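Local coordinates for fimbria adhesin protein (PDB 3U4K) that is a Klebsiella pneumoniae fimbrial adhesin whose receptor-binding domain, the part present here, binds human collagen V and so probably attaches the bacterium to host tissue, at residues Trp27-Ala32 and Tyr68-Arg73. Numbering follows the deposited sequence.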
loop_
_atom_site.group_PDB
_atom_site.type_symbol
_atom_site.label_atom_id
_atom_site.label_comp_id
_atom_site.label_asym_id
_atom_site.label_seq_id
_atom_site.Cartn_x
_atom_site.Cartn_y
_atom_site.Cartn_z
ATOM N N TRP A 27 7.728 -4.709 22.488
ATOM C CA TRP A 27 8.847 -4.561 21.566
ATOM C C TRP A 27 8.598 -5.315 20.290
ATOM O O TRP A 27 7.579 -5.990 20.147
ATOM C CB TRP A 27 10.139 -5.028 22.229
ATOM C CG TRP A 27 10.094 -6.455 22.723
ATOM C CD1 TRP A 27 10.603 -7.588 22.093
ATOM C CD2 TRP A 27 9.501 -6.951 23.973
ATOM N NE1 TRP A 27 10.376 -8.711 22.843
ATOM C CE2 TRP A 27 9.719 -8.403 23.983
ATOM C CE3 TRP A 27 8.838 -6.361 25.048
ATOM C CZ2 TRP A 27 9.284 -9.204 25.031
ATOM C CZ3 TRP A 27 8.403 -7.181 26.095
ATOM C CH2 TRP A 27 8.621 -8.568 26.085
ATOM N N GLN A 28 9.525 -5.205 19.344
ATOM C CA GLN A 28 9.364 -5.850 18.049
ATOM C C GLN A 28 10.249 -7.081 17.950
ATOM O O GLN A 28 11.471 -6.966 17.861
ATOM C CB GLN A 28 9.674 -4.869 16.924
ATOM C CG GLN A 28 9.195 -5.332 15.563
ATOM C CD GLN A 28 9.558 -4.368 14.454
ATOM O OE1 GLN A 28 9.739 -3.171 14.691
ATOM N NE2 GLN A 28 9.660 -4.882 13.233
ATOM N N SER A 29 9.625 -8.256 17.968
ATOM C CA SER A 29 10.358 -9.524 18.001
ATOM C C SER A 29 11.054 -9.881 16.692
ATOM O O SER A 29 12.097 -10.531 16.701
ATOM C CB SER A 29 9.449 -10.669 18.451
ATOM O OG SER A 29 9.431 -10.760 19.865
ATOM N N ASN A 30 10.479 -9.454 15.575
ATOM C CA ASN A 30 11.065 -9.722 14.269
ATOM C C ASN A 30 11.013 -8.499 13.365
ATOM O O ASN A 30 10.125 -7.656 13.515
ATOM C CB ASN A 30 10.360 -10.909 13.606
ATOM C CG ASN A 30 11.220 -11.590 12.557
ATOM O OD1 ASN A 30 10.702 -12.217 11.635
ATOM N ND2 ASN A 30 12.541 -11.470 12.689
ATOM N N SER A 31 11.966 -8.398 12.439
ATOM C CA SER A 31 11.972 -7.316 11.446
ATOM C C SER A 31 10.736 -7.397 10.557
ATOM O O SER A 31 10.199 -8.481 10.322
ATOM C CB SER A 31 13.243 -7.350 10.597
ATOM O OG SER A 31 13.297 -8.532 9.822
ATOM N N ALA A 32 10.293 -6.243 10.070
ATOM C CA ALA A 32 9.058 -6.134 9.292
ATOM C C ALA A 32 9.001 -7.047 8.065
ATOM O O ALA A 32 10.030 -7.397 7.484
ATOM C CB ALA A 32 8.829 -4.685 8.883
ATOM N N TYR A 68 5.748 -10.837 15.512
ATOM C CA TYR A 68 6.302 -9.529 15.172
ATOM C C TYR A 68 6.267 -8.573 16.356
ATOM O O TYR A 68 7.149 -7.731 16.494
ATOM C CB TYR A 68 5.583 -8.919 13.959
ATOM C CG TYR A 68 5.686 -9.759 12.702
ATOM C CD1 TYR A 68 6.720 -9.562 11.788
ATOM C CD2 TYR A 68 4.758 -10.762 12.437
ATOM C CE1 TYR A 68 6.823 -10.339 10.643
ATOM C CE2 TYR A 68 4.851 -11.544 11.299
ATOM C CZ TYR A 68 5.882 -11.328 10.406
ATOM O OH TYR A 68 5.961 -12.108 9.276
ATOM N N VAL A 69 5.245 -8.702 17.200
ATOM C CA VAL A 69 5.129 -7.890 18.418
ATOM C C VAL A 69 4.923 -8.781 19.644
ATOM O O VAL A 69 4.074 -9.679 19.634
ATOM C CB VAL A 69 3.987 -6.851 18.326
ATOM C CG1 VAL A 69 4.000 -5.917 19.526
ATOM C CG2 VAL A 69 4.097 -6.042 17.044
ATOM N N THR A 70 5.707 -8.517 20.690
ATOM C CA THR A 70 5.667 -9.272 21.942
ATOM C C THR A 70 5.653 -8.312 23.128
ATOM O O THR A 70 6.366 -7.308 23.127
ATOM C CB THR A 70 6.882 -10.213 22.052
ATOM O OG1 THR A 70 7.018 -10.955 20.833
ATOM C CG2 THR A 70 6.726 -11.190 23.214
ATOM N N CYS A 71 4.832 -8.623 24.131
ATOM C CA CYS A 71 4.724 -7.810 25.347
ATOM C C CYS A 71 4.987 -8.643 26.601
ATOM O O CYS A 71 5.161 -9.863 26.524
ATOM C CB CYS A 71 3.343 -7.159 25.440
ATOM S SG CYS A 71 2.779 -6.343 23.929
ATOM N N ASP A 72 5.023 -7.969 27.751
ATOM C CA ASP A 72 5.196 -8.628 29.048
ATOM C C ASP A 72 3.856 -8.991 29.689
ATOM O O ASP A 72 3.715 -10.059 30.282
ATOM C CB ASP A 72 6.050 -7.775 30.003
ATOM C CG ASP A 72 5.592 -6.317 30.085
ATOM O OD1 ASP A 72 4.459 -5.989 29.671
ATOM O OD2 ASP A 72 6.376 -5.484 30.581
ATOM N N ARG A 73 2.882 -8.096 29.561
ATOM C CA ARG A 73 1.531 -8.328 30.050
ATOM C C ARG A 73 0.616 -8.634 28.877
ATOM O O ARG A 73 1.042 -8.604 27.719
ATOM C CB ARG A 73 0.994 -7.082 30.750
ATOM C CG ARG A 73 1.870 -6.528 31.853
ATOM C CD ARG A 73 1.515 -5.074 32.100
ATOM N NE ARG A 73 2.197 -4.519 33.264
ATOM C CZ ARG A 73 3.496 -4.231 33.319
ATOM N NH1 ARG A 73 4.285 -4.454 32.274
ATOM N NH2 ARG A 73 4.010 -3.720 34.432
#
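W27 and T70 face each other as a hydrogen-bonded pair of an antiparallel ladder, in which the edge strand 26-28 runs beside strand 67-71. W27 N gives its hydrogen to T70 O (3.0 Å), almost in line with the carbonyl, and T70 N returns a straighter bond to W27 O (3.2 Å, 170° at the hydrogen). Past Q28 the ladder gives way to a loop, where S29 N still reaches Y68 O (2.9 Å) but approaches from above the carbonyl plane, in a bent hydrogen bond (133° at the hydrogen). The CA-H of Q28 also points to Y68 O in a C-H...O contact, and Q28 CG lies beside that oxygen. Among side chains, the hydroxyls S29 OG and T70 OG1 are hydrogen-bonded at 2.6 Å, either one able to donate. The W27 indole, its CG set between the backbone N and carbonyl carbon (chi1 57°), leans over the partner strand. T70 O lies over one face, 3.2 Å from the ring plane and toward the rim, while W27 CZ2 touches the methyl T70 CG2 (3.7 Å) and CH2 rests on the carbonyl group of C71. At the loop end the Y68 ring turns its edge to S31 O, with CE1 3.9 Å from that oxygen. Q28 NE2 bonds N30 O (2.8 Å), bracing the turn within 27-32. Y68 and V69 form a classic beta bulge opposite F128 of the third strand, and the C26-C71 disulfide links the edge strand covalently to the central strand 67-71. T70 O thus meets W27 twice, accepting the bond from its backbone N-H and lying against a face of its indole; backbone bonds, hydroxyl pair, indole packing and disulfide together join the N-terminal edge strand to the jelly-roll adhesin domain.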